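Local coordinates for hydrogenase expression protein (Thiobacillus denitrificans, PDB 3SB1), which is of unknown function but probably takes part in hydrogenase expression or maturation, at residues L47-E52 against S67-S72; R51-H56 against I130-V135; W115-H118 against A124-T127. All coordinates share one frame; numbering follows the deposited sequence.

Interaction 1 (L47-E52 against S67-S72); sequences LPLLRE and STIDLS
I69 is the hub of this contact: its two branches meet two different side chains of the 47-52 segment, L49 and E52. Its CG2 methyl packs on L49 CD2 at 3.8 Å, the two side chains running antiparallel past one another. The other branch, CG1 with CD1, runs into E52, which comes from the opposing direction. There the fit is between aliphatic and acidic groups: I69 CD1 lies 3.7 Å from E52 CG, and I69 CG1 is 3.5 Å from E52 OE2. The torsions of E52 explain this reach. CG stands opposite the backbone N (chi1 -177°) and the chain stays extended beyond it, carrying the carboxylate across from the helix to the flank of the isoleucine. The polar end of E52 is held by H56 on the same helix, so the oxygen resting against I69 is not without a mate. Replacing E52 by an alanine would probably uncover the CG1-CD1 flank of I69 and leave H56 NE2 without its carboxylate acceptor. L49 uses its second methyl as well, CD1 meeting L71 CD2 at 3.8 Å, with the two leucines crossing at a slant. L49 is thereby wedged between I69 and L71, whose methyls it meets with separate branches. E52 CA and I69 CA are 8.3 Å apart, and every close contact is between side chains. L74 touches both L49 and I69, and L84 of helix 78-88 also packs on L49, extending the apolar cluster. The arrangement is that of a helix packed on an antiparallel sheet, here the start of helix 48-63 against strand 67-69, outermost in this chain's sheet, and the turn after it.

Interaction 2 (R51-H56 against I130-V135); sequences REIAEH and IEVAFV
This is a helix-on-sheet packing contact, made where helix 48-63 covers the end of strand 125-132 in an antiparallel sheet. The nearest CA pair, H56 and V132, is 6.4 Å apart, and the side chain of V132 reaches the main chain of H56. V132 does most of the touching. With CG1 opposite its own backbone N (chi1 173°), the valine presents both methyls to H56: CG1 sits 3.7 Å from H56 O, against the main-chain carbonyl, while CG2 lies 3.8 Å from H56 CB. The imidazole takes no part in this grip. I53, one turn earlier, adds a looser apolar contact through its CG2, 4.4 Å from V132 CG2. L57 and L60 of the same helix also pack on V132, and I53 reaches L153 of the second subunit as well. On the helix itself, R51 and E55 form a salt bridge of 2.9 Å between NH2 and OE2. The oxygen lies well away from the guanidinium plane, which makes this an attraction of charges without an N-H aimed at it. The H56 ring, by contrast, turns back along the helix, its CG opposite the carbonyl carbon (chi1 -67°), toward the side chain one turn before. There H56 NE2 donates to the anti lone pair of E52 OE2 at 3.1 Å, the oxygen tilted 23° out of the imidazole plane.

Interaction 3 (W115-H118 against A124-T127); sequences WIIH and AVTT
H118 and T127 face each other as an antiparallel hydrogen-bonded pair, their CA atoms 5.5 Å apart, yet the two backbone bonds of H118 go to two different residues. H118 N donates to T127 O over 2.9 Å, almost straight at 171° and with the donor nearly in line with the C=O bond. The carbonyl of H118 is taken one residue earlier: T126 N donates to H118 O, also at 2.9 Å, but more bent (156°). Both oxygens receive a further, weaker contact from a CA-H group. I117 CA approaches T127 O, and V125 CA comes to 3.4 Å from H118 O. The side chains add a third polar link, H118 ND1 with T126 OG1 at 2.9 Å, in which either atom could be the donor. The hydroxyl sits at the edge of the imidazole, in its plane. T126 places it there by holding OG1 between its backbone N and carbonyl carbon (chi1 65°), and H118, with CG pointing opposite the backbone N, swings the ring to meet it. H118 NE2 is bonded in turn to D100 O, so both ring nitrogens have partners and the rotation of the ring is fixed at two points. Apolar contacts fill in beside these bonds: T127 CG2 packs on H118 CB at 3.9 Å, and I117 CG2 meets V125 CG2 at 4.0 Å. T126 and T127 thus stand together opposite the single H118, with the chain turning a corner at T126. This geometry fits a beta bulge in the hairpin formed by strands 113-119 and 125-132.

Interactions 1 and 2 share R51 and E52 and set one helix, 48-63, on two neighbouring strands; their centres lie 8 Å apart. Two backbone pairs join the strands concerned: S67 O is 2.9 Å from V132 N, and I69 O is likewise 2.9 Å from I130 N. Interaction 3, nested within the loop that interaction 2 closes, sits nearer the start of strand 125-132, about 17 Å from interaction 2 between centres. It reaches interaction 1 through the hydrophobic core, where L71 CD1 lies 3.6 Å from W115 CZ2. Interactions 1 and 2 border the second subunit, whereas interaction 3 lies away from it. No active site is established to which the three could be referred.

Interaction 1 (L47-E52 against S67-S72)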
ATOM      1  N   LEU A  47      20.244 -11.532 -14.884  0.50 24.24           N
ATOM      2  CA  LEU A  47      19.301 -12.555 -15.416  0.50 23.80           C
ATOM      3  C   LEU A  47      18.974 -13.699 -14.440  0.50 24.14           C
ATOM      4  O   LEU A  47      17.835 -14.168 -14.379  0.50 23.09           O
ATOM      5  CB  LEU A  47      19.761 -13.077 -16.787  0.50 25.56           C
ATOM      6  CG  LEU A  47      18.855 -14.077 -17.516  0.50 25.17           C
ATOM      7  CD1 LEU A  47      17.378 -13.637 -17.586  0.50 25.88           C
ATOM      8  CD2 LEU A  47      19.453 -14.281 -18.912  0.50 25.43           C
ATOM      9  N   PRO A  48      19.949 -14.143 -13.633  1.00 23.48           N
ATOM     10  CA  PRO A  48      19.578 -15.181 -12.660  1.00 22.55           C
ATOM     11  C   PRO A  48      18.538 -14.786 -11.636  1.00 21.57           C
ATOM     12  O   PRO A  48      17.947 -15.627 -10.952  1.00 23.43           O
ATOM     13  CB  PRO A  48      20.906 -15.476 -11.952  1.00 23.24           C
ATOM     14  CG  PRO A  48      21.908 -15.226 -12.971  1.00 25.28           C
ATOM     15  CD  PRO A  48      21.417 -14.015 -13.741  1.00 26.03           C
ATOM     16  N   LEU A  49      18.352 -13.490 -11.490  1.00 20.12           N
ATOM     17  CA  LEU A  49      17.390 -12.994 -10.532  1.00 20.60           C
ATOM     18  C   LEU A  49      15.960 -13.338 -10.892  1.00 19.68           C
ATOM     19  O   LEU A  49      15.120 -13.451  -9.995  1.00 19.64           O
ATOM     20  CB  LEU A  49      17.530 -11.513 -10.347  1.00 20.68           C
ATOM     21  CG  LEU A  49      18.779 -11.083  -9.608  1.00 23.45           C
ATOM     22  CD1 LEU A  49      18.792  -9.543  -9.512  1.00 20.58           C
ATOM     23  CD2 LEU A  49      18.909 -11.661  -8.204  1.00 29.26           C
ATOM     24  N   LEU A  50      15.664 -13.565 -12.176  1.00 19.64           N
ATOM     25  CA  LEU A  50      14.281 -13.944 -12.471  1.00 19.31           C
ATOM     26  C   LEU A  50      13.998 -15.334 -11.858  1.00 19.07           C
ATOM     27  O   LEU A  50      12.910 -15.575 -11.330  1.00 17.17           O
ATOM     28  CB  LEU A  50      13.960 -13.910 -13.956  1.00 18.66           C
ATOM     29  CG  LEU A  50      14.121 -12.554 -14.638  1.00 23.07           C
ATOM     30  CD1 LEU A  50      13.851 -12.718 -16.165  1.00 26.42           C
ATOM     31  CD2 LEU A  50      13.290 -11.443 -13.969  1.00 23.81           C
ATOM     32  N   ARG A  51      14.955 -16.256 -11.954  1.00 18.76           N
ATOM     33  CA  ARG A  51      14.773 -17.578 -11.392  1.00 21.17           C
ATOM     34  C   ARG A  51      14.627 -17.493  -9.877  1.00 20.45           C
ATOM     35  O   ARG A  51      13.815 -18.215  -9.268  1.00 20.08           O
ATOM     36  CB  ARG A  51      15.950 -18.487 -11.778  1.00 23.78           C
ATOM     37  CG  ARG A  51      15.932 -19.892 -11.183  1.00 27.50           C
ATOM     38  CD  ARG A  51      17.153 -20.664 -11.667  1.00 32.58           C
ATOM     39  NE  ARG A  51      17.181 -22.062 -11.226  1.00 44.70           N
ATOM     40  CZ  ARG A  51      17.801 -22.505 -10.128  1.00 49.33           C
ATOM     41  NH1 ARG A  51      17.786 -23.805  -9.832  1.00 54.05           N
ATOM     42  NH2 ARG A  51      18.451 -21.662  -9.326  1.00 51.49           N
ATOM     43  N   GLU A  52      15.389 -16.607  -9.262  1.00 20.05           N
ATOM     44  CA  GLU A  52      15.306 -16.444  -7.824  1.00 20.17           C
ATOM     45  C   GLU A  52      13.941 -15.954  -7.437  1.00 17.74           C
ATOM     46  O   GLU A  52      13.358 -16.435  -6.472  1.00 18.89           O
ATOM     47  CB  GLU A  52      16.393 -15.507  -7.305  1.00 22.34           C
ATOM     48  CG  GLU A  52      16.366 -15.383  -5.811  1.00 29.30           C
ATOM     49  CD  GLU A  52      17.572 -14.699  -5.207  1.00 38.08           C
ATOM     50  OE1 GLU A  52      18.499 -14.309  -5.958  1.00 34.99           O
ATOM     51  OE2 GLU A  52      17.574 -14.559  -3.953  1.00 45.92           O
ATOM     52  N   SER A  67       9.932 -12.999   1.368  1.00 17.49           N
ATOM     53  CA  SER A  67      11.361 -13.066   1.141  1.00 19.21           C
ATOM     54  C   SER A  67      11.819 -11.757   0.533  1.00 17.75           C
ATOM     55  O   SER A  67      10.999 -10.997   0.036  1.00 16.24           O
ATOM     56  CB  SER A  67      11.649 -14.147   0.069  1.00 23.53           C
ATOM     57  OG  SER A  67      11.272 -15.437   0.502  1.00 33.61           O
ATOM     58  N   THR A  68      13.122 -11.528   0.572  1.00 16.69           N
ATOM     59  CA  THR A  68      13.690 -10.367  -0.067  1.00 17.86           C
ATOM     60  C   THR A  68      14.950 -10.730  -0.821  1.00 18.07           C
ATOM     61  O   THR A  68      15.633 -11.747  -0.514  1.00 20.52           O
ATOM     62  CB  THR A  68      14.028  -9.248   0.926  1.00 20.14           C
ATOM     63  OG1 THR A  68      14.968  -9.745   1.890  1.00 25.69           O
ATOM     64  CG2 THR A  68      12.807  -8.736   1.641  1.00 24.81           C
ATOM     65  N   ILE A  69      15.213  -9.931  -1.851  1.00 14.55           N
ATOM     66  CA  ILE A  69      16.438  -9.988  -2.651  1.00 16.17           C
ATOM     67  C   ILE A  69      17.051  -8.592  -2.502  1.00 14.94           C
ATOM     68  O   ILE A  69      16.488  -7.598  -2.981  1.00 15.11           O
ATOM     69  CB  ILE A  69      16.183 -10.286  -4.123  1.00 18.14           C
ATOM     70  CG1 ILE A  69      15.545 -11.661  -4.225  1.00 22.12           C
ATOM     71  CG2 ILE A  69      17.543 -10.161  -4.942  1.00 20.64           C
ATOM     72  CD1 ILE A  69      15.032 -11.982  -5.616  1.00 24.32           C
ATOM     73  N   ASP A  70      18.155  -8.533  -1.771  1.00 16.04           N
ATOM     74  CA  ASP A  70      18.873  -7.278  -1.483  1.00 16.43           C
ATOM     75  C   ASP A  70      19.722  -6.839  -2.675  1.00 16.85           C
ATOM     76  O   ASP A  70      20.939  -7.082  -2.759  1.00 19.12           O
ATOM     77  CB  ASP A  70      19.767  -7.439  -0.251  1.00 19.49           C
ATOM     78  CG  ASP A  70      20.338  -6.123   0.240  1.00 24.70           C
ATOM     79  OD1 ASP A  70      20.146  -5.074  -0.427  1.00 24.27           O
ATOM     80  OD2 ASP A  70      21.003  -6.140   1.319  1.00 26.74           O
ATOM     81  N   LEU A  71      19.103  -6.066  -3.545  1.00 14.26           N
ATOM     82  CA  LEU A  71      19.722  -5.599  -4.741  1.00 15.11           C
ATOM     83  C   LEU A  71      20.947  -4.731  -4.524  1.00 17.48           C
ATOM     84  O   LEU A  71      21.936  -4.873  -5.246  1.00 17.61           O
ATOM     85  CB  LEU A  71      18.692  -4.827  -5.596  1.00 15.89           C
ATOM     86  CG  LEU A  71      17.481  -5.590  -6.134  1.00 14.87           C
ATOM     87  CD1 LEU A  71      16.525  -4.629  -6.852  1.00 16.79           C
ATOM     88  CD2 LEU A  71      17.890  -6.730  -7.090  1.00 17.04           C
ATOM     89  N   SER A  72      20.909  -3.888  -3.492  0.50 16.79           N
ATOM     90  CA  SER A  72      22.036  -3.003  -3.195  0.50 19.29           C
ATOM     91  C   SER A  72      23.301  -3.772  -2.891  0.50 21.73           C
ATOM     92  O   SER A  72      24.414  -3.306  -3.147  0.50 23.99           O
ATOM     93  CB  SER A  72      21.691  -2.139  -1.990  0.50 19.99           C
ATOM     94  OG  SER A  72      20.672  -1.232  -2.348  0.50 15.43           O
TER

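Interaction 2 (R51-H56 against I130-V135)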
ATOM      1  N   ARG A  51      14.955 -16.256 -11.954  1.00 18.76           N
ATOM      2  CA  ARG A  51      14.773 -17.578 -11.392  1.00 21.17           C
ATOM      3  C   ARG A  51      14.627 -17.493  -9.877  1.00 20.45           C
ATOM      4  O   ARG A  51      13.815 -18.215  -9.268  1.00 20.08           O
ATOM      5  CB  ARG A  51      15.950 -18.487 -11.778  1.00 23.78           C
ATOM      6  CG  ARG A  51      15.932 -19.892 -11.183  1.00 27.50           C
ATOM      7  CD  ARG A  51      17.153 -20.664 -11.667  1.00 32.58           C
ATOM      8  NE  ARG A  51      17.181 -22.062 -11.226  1.00 44.70           N
ATOM      9  CZ  ARG A  51      17.801 -22.505 -10.128  1.00 49.33           C
ATOM     10  NH1 ARG A  51      17.786 -23.805  -9.832  1.00 54.05           N
ATOM     11  NH2 ARG A  51      18.451 -21.662  -9.326  1.00 51.49           N
ATOM     12  N   GLU A  52      15.389 -16.607  -9.262  1.00 20.05           N
ATOM     13  CA  GLU A  52      15.306 -16.444  -7.824  1.00 20.17           C
ATOM     14  C   GLU A  52      13.941 -15.954  -7.437  1.00 17.74           C
ATOM     15  O   GLU A  52      13.358 -16.435  -6.472  1.00 18.89           O
ATOM     16  CB  GLU A  52      16.393 -15.507  -7.305  1.00 22.34           C
ATOM     17  CG  GLU A  52      16.366 -15.383  -5.811  1.00 29.30           C
ATOM     18  CD  GLU A  52      17.572 -14.699  -5.207  1.00 38.08           C
ATOM     19  OE1 GLU A  52      18.499 -14.309  -5.958  1.00 34.99           O
ATOM     20  OE2 GLU A  52      17.574 -14.559  -3.953  1.00 45.92           O
ATOM     21  N   ILE A  53      13.449 -14.966  -8.159  1.00 16.11           N
ATOM     22  CA  ILE A  53      12.114 -14.420  -7.894  1.00 13.76           C
ATOM     23  C   ILE A  53      11.071 -15.514  -7.998  1.00 16.62           C
ATOM     24  O   ILE A  53      10.163 -15.600  -7.139  1.00 15.76           O
ATOM     25  CB  ILE A  53      11.766 -13.208  -8.761  1.00 12.17           C
ATOM     26  CG1 ILE A  53      12.660 -12.004  -8.464  1.00 15.85           C
ATOM     27  CG2 ILE A  53      10.281 -12.836  -8.593  1.00 15.65           C
ATOM     28  CD1 ILE A  53      12.605 -10.918  -9.501  1.00 17.41           C
ATOM     29  N   ALA A  54      11.155 -16.334  -9.048  1.00 15.31           N
ATOM     30  CA  ALA A  54      10.186 -17.416  -9.233  1.00 17.01           C
ATOM     31  C   ALA A  54      10.220 -18.395  -8.063  1.00 16.00           C
ATOM     32  O   ALA A  54       9.163 -18.859  -7.631  1.00 17.51           O
ATOM     33  CB  ALA A  54      10.374 -18.125 -10.557  1.00 17.41           C
ATOM     34  N   GLU A  55      11.404 -18.668  -7.517  1.00 17.15           N
ATOM     35  CA  GLU A  55      11.532 -19.562  -6.380  1.00 19.72           C
ATOM     36  C   GLU A  55      10.937 -18.918  -5.127  1.00 16.97           C
ATOM     37  O   GLU A  55      10.240 -19.598  -4.358  1.00 18.05           O
ATOM     38  CB  GLU A  55      12.984 -19.896  -6.110  1.00 21.78           C
ATOM     39  CG  GLU A  55      13.743 -20.613  -7.243  1.00 32.01           C
ATOM     40  CD  GLU A  55      15.281 -20.513  -7.077  1.00 42.63           C
ATOM     41  OE1 GLU A  55      15.764 -19.814  -6.139  1.00 48.66           O
ATOM     42  OE2 GLU A  55      16.003 -21.106  -7.909  1.00 48.94           O
ATOM     43  N   HIS A  56      11.225 -17.642  -4.928  1.00 15.94           N
ATOM     44  CA  HIS A  56      10.621 -16.931  -3.781  1.00 17.00           C
ATOM     45  C   HIS A  56       9.091 -16.924  -3.852  1.00 15.10           C
ATOM     46  O   HIS A  56       8.387 -17.015  -2.824  1.00 15.24           O
ATOM     47  CB  HIS A  56      11.195 -15.531  -3.636  1.00 16.33           C
ATOM     48  CG  HIS A  56      12.618 -15.523  -3.252  1.00 20.95           C
ATOM     49  ND1 HIS A  56      13.138 -16.463  -2.390  1.00 31.17           N
ATOM     50  CD2 HIS A  56      13.628 -14.682  -3.550  1.00 29.87           C
ATOM     51  CE1 HIS A  56      14.414 -16.195  -2.173  1.00 33.64           C
ATOM     52  NE2 HIS A  56      14.740 -15.131  -2.876  1.00 24.89           N
ATOM     53  N   ILE A 130      14.058  -6.186  -3.703  0.50 12.68           N
ATOM     54  CA  ILE A 130      12.828  -6.802  -4.171  0.50 12.34           C
ATOM     55  C   ILE A 130      12.224  -7.484  -2.934  0.50 12.48           C
ATOM     56  O   ILE A 130      12.930  -8.092  -2.111  0.50 12.34           O
ATOM     57  CB  ILE A 130      13.033  -7.905  -5.233  0.50 12.48           C
ATOM     58  CG1 ILE A 130      13.807  -7.417  -6.449  0.50 15.58           C
ATOM     59  CG2 ILE A 130      11.652  -8.439  -5.670  0.50 13.24           C
ATOM     60  CD1 ILE A 130      13.080  -6.397  -7.251  0.50 15.51           C
ATOM     61  N   GLU A 131      10.925  -7.333  -2.761  1.00 12.16           N
ATOM     62  CA  GLU A 131      10.216  -8.016  -1.662  1.00 13.32           C
ATOM     63  C   GLU A 131       9.157  -8.881  -2.305  1.00 13.85           C
ATOM     64  O   GLU A 131       8.395  -8.389  -3.133  1.00 14.05           O
ATOM     65  CB  GLU A 131       9.644  -7.019  -0.669  1.00 14.91           C
ATOM     66  CG  GLU A 131       9.074  -7.640   0.584  1.00 22.87           C
ATOM     67  CD  GLU A 131       8.659  -6.561   1.638  1.00 25.36           C
ATOM     68  OE1 GLU A 131       8.705  -5.351   1.364  1.00 32.20           O
ATOM     69  OE2 GLU A 131       8.322  -6.950   2.759  1.00 40.85           O
ATOM     70  N   VAL A 132       9.219 -10.209  -2.050  1.00 12.40           N
ATOM     71  CA  VAL A 132       8.248 -11.148  -2.555  1.00 13.00           C
ATOM     72  C   VAL A 132       7.305 -11.379  -1.361  1.00 12.30           C
ATOM     73  O   VAL A 132       7.669 -11.956  -0.346  1.00 14.86           O
ATOM     74  CB  VAL A 132       8.868 -12.370  -3.121  1.00 12.81           C
ATOM     75  CG1 VAL A 132       7.766 -13.416  -3.480  1.00 15.65           C
ATOM     76  CG2 VAL A 132       9.822 -12.034  -4.307  1.00 15.39           C
ATOM     77  N   ALA A 133       6.089 -10.884  -1.496  1.00 10.97           N
ATOM     78  CA  ALA A 133       5.115 -10.806  -0.410  1.00 12.93           C
ATOM     79  C   ALA A 133       3.751 -10.447  -0.927  1.00 12.53           C
ATOM     80  O   ALA A 133       3.615  -9.868  -2.021  1.00 13.87           O
ATOM     81  CB  ALA A 133       5.603  -9.686   0.577  1.00 15.28           C
ATOM     82  N   PHE A 134       2.713 -10.736  -0.127  1.00 13.21           N
ATOM     83  CA  PHE A 134       1.381 -10.327  -0.469  1.00 13.28           C
ATOM     84  C   PHE A 134       1.200  -8.782  -0.336  1.00 16.18           C
ATOM     85  O   PHE A 134       0.455  -8.162  -1.101  1.00 17.09           O
ATOM     86  CB  PHE A 134       0.306 -11.123   0.289  1.00 15.01           C
ATOM     87  CG  PHE A 134       0.419 -12.594   0.079  1.00 15.38           C
ATOM     88  CD1 PHE A 134       0.096 -13.147  -1.160  1.00 17.94           C
ATOM     89  CD2 PHE A 134       0.877 -13.458   1.081  1.00 18.49           C
ATOM     90  CE1 PHE A 134       0.220 -14.520  -1.402  1.00 18.35           C
ATOM     91  CE2 PHE A 134       0.979 -14.830   0.831  1.00 20.24           C
ATOM     92  CZ  PHE A 134       0.663 -15.358  -0.387  1.00 18.79           C
ATOM     93  N   VAL A 135       1.953  -8.188   0.571  1.00 16.71           N
ATOM     94  CA  VAL A 135       1.996  -6.726   0.712  1.00 17.80           C
ATOM     95  C   VAL A 135       3.311  -6.451   1.455  1.00 16.08           C
ATOM     96  O   VAL A 135       3.704  -7.228   2.323  1.00 17.08           O
ATOM     97  CB  VAL A 135       0.782  -6.122   1.412  1.00 20.92           C
ATOM     98  CG1 VAL A 135       0.698  -6.627   2.833  1.00 25.30           C
ATOM     99  CG2 VAL A 135       0.861  -4.593   1.360  1.00 22.90           C
TER

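Interaction 3 (W115-H118 against A124-T127)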
ATOM      1  N   TRP A 115       9.102  -3.757  -5.769  1.00 11.02           N
ATOM      2  CA  TRP A 115      10.427  -3.080  -5.882  1.00 12.28           C
ATOM      3  C   TRP A 115      10.418  -1.958  -4.837  1.00 12.95           C
ATOM      4  O   TRP A 115       9.586  -1.053  -4.906  1.00 12.94           O
ATOM      5  CB  TRP A 115      10.642  -2.481  -7.257  1.00 13.38           C
ATOM      6  CG  TRP A 115      12.046  -2.064  -7.522  1.00 14.13           C
ATOM      7  CD1 TRP A 115      12.718  -0.999  -7.006  1.00 17.25           C
ATOM      8  CD2 TRP A 115      12.954  -2.707  -8.439  1.00 12.87           C
ATOM      9  NE1 TRP A 115      14.020  -0.969  -7.515  1.00 16.42           N
ATOM     10  CE2 TRP A 115      14.156  -1.981  -8.425  1.00 12.80           C
ATOM     11  CE3 TRP A 115      12.822  -3.751  -9.328  1.00 16.19           C
ATOM     12  CZ2 TRP A 115      15.246  -2.318  -9.242  1.00 14.80           C
ATOM     13  CZ3 TRP A 115      13.930  -4.102 -10.125  1.00 18.08           C
ATOM     14  CH2 TRP A 115      15.113  -3.370 -10.068  1.00 17.07           C
ATOM     15  N   ILE A 116      11.352  -2.036  -3.898  0.50 11.11           N
ATOM     16  CA  ILE A 116      11.434  -1.116  -2.791  0.50 12.10           C
ATOM     17  C   ILE A 116      12.706  -0.267  -2.869  0.50 12.34           C
ATOM     18  O   ILE A 116      13.799  -0.783  -3.165  0.50 12.11           O
ATOM     19  CB  ILE A 116      11.477  -1.932  -1.479  0.50 11.93           C
ATOM     20  CG1 ILE A 116      10.395  -3.045  -1.506  0.50 15.44           C
ATOM     21  CG2 ILE A 116      11.380  -1.015  -0.265  0.50 15.67           C
ATOM     22  CD1 ILE A 116       8.986  -2.556  -1.617  0.50 18.62           C
ATOM     23  N   ILE A 117      12.548   1.039  -2.672  1.00 11.83           N
ATOM     24  CA  ILE A 117      13.697   1.930  -2.611  1.00 13.28           C
ATOM     25  C   ILE A 117      13.499   2.874  -1.430  1.00 13.83           C
ATOM     26  O   ILE A 117      12.416   3.491  -1.301  1.00 15.21           O
ATOM     27  CB  ILE A 117      13.885   2.814  -3.883  1.00 13.16           C
ATOM     28  CG1 ILE A 117      14.045   1.993  -5.148  1.00 16.52           C
ATOM     29  CG2 ILE A 117      15.044   3.834  -3.636  1.00 17.26           C
ATOM     30  CD1 ILE A 117      13.866   2.814  -6.412  1.00 21.32           C
ATOM     31  N   HIS A 118      14.494   2.960  -0.546  1.00 11.94           N
ATOM     32  CA  HIS A 118      14.456   3.998   0.499  1.00 12.91           C
ATOM     33  C   HIS A 118      15.557   5.017   0.230  1.00 12.20           C
ATOM     34  O   HIS A 118      16.671   4.659  -0.030  1.00 12.80           O
ATOM     35  CB  HIS A 118      14.728   3.499   1.912  1.00 14.28           C
ATOM     36  CG  HIS A 118      14.589   4.578   2.921  1.00 15.14           C
ATOM     37  ND1 HIS A 118      15.657   5.205   3.542  1.00 17.16           N
ATOM     38  CD2 HIS A 118      13.470   5.211   3.369  1.00 13.27           C
ATOM     39  CE1 HIS A 118      15.179   6.152   4.347  1.00 15.37           C
ATOM     40  NE2 HIS A 118      13.875   6.170   4.254  1.00 21.29           N
ATOM     41  N   ALA A 124      19.839  10.172  -1.088  1.00 17.07           N
ATOM     42  CA  ALA A 124      20.718   9.046  -1.306  1.00 16.46           C
ATOM     43  C   ALA A 124      19.975   7.750  -1.022  1.00 16.37           C
ATOM     44  O   ALA A 124      19.243   7.668  -0.057  1.00 16.21           O
ATOM     45  CB  ALA A 124      21.953   9.130  -0.383  1.00 20.05           C
ATOM     46  N   VAL A 125      20.136   6.771  -1.892  1.00 14.67           N
ATOM     47  CA  VAL A 125      19.493   5.451  -1.684  1.00 15.48           C
ATOM     48  C   VAL A 125      20.235   4.722  -0.588  1.00 15.26           C
ATOM     49  O   VAL A 125      21.501   4.579  -0.665  1.00 18.46           O
ATOM     50  CB  VAL A 125      19.539   4.602  -2.965  1.00 15.05           C
ATOM     51  CG1 VAL A 125      19.077   3.186  -2.743  1.00 16.91           C
ATOM     52  CG2 VAL A 125      18.702   5.272  -4.090  1.00 17.40           C
ATOM     53  N   THR A 126      19.523   4.373   0.478  1.00 13.13           N
ATOM     54  CA  THR A 126      20.092   3.597   1.614  1.00 14.52           C
ATOM     55  C   THR A 126      19.886   2.107   1.443  1.00 16.80           C
ATOM     56  O   THR A 126      20.665   1.293   2.004  1.00 16.58           O
ATOM     57  CB  THR A 126      19.531   4.002   2.983  1.00 15.07           C
ATOM     58  OG1 THR A 126      18.144   3.708   3.075  1.00 16.90           O
ATOM     59  CG2 THR A 126      19.791   5.523   3.254  1.00 18.71           C
ATOM     60  N   THR A 127      18.844   1.739   0.728  1.00 13.21           N
ATOM     61  CA  THR A 127      18.546   0.321   0.404  1.00 15.00           C
ATOM     62  C   THR A 127      17.635   0.258  -0.801  1.00 15.14           C
ATOM     63  O   THR A 127      16.759   1.124  -0.992  1.00 14.39           O
ATOM     64  CB  THR A 127      17.878  -0.447   1.585  1.00 17.07           C
ATOM     65  OG1 THR A 127      17.839  -1.850   1.312  1.00 17.73           O
ATOM     66  CG2 THR A 127      16.430   0.004   1.904  1.00 15.15           C
TER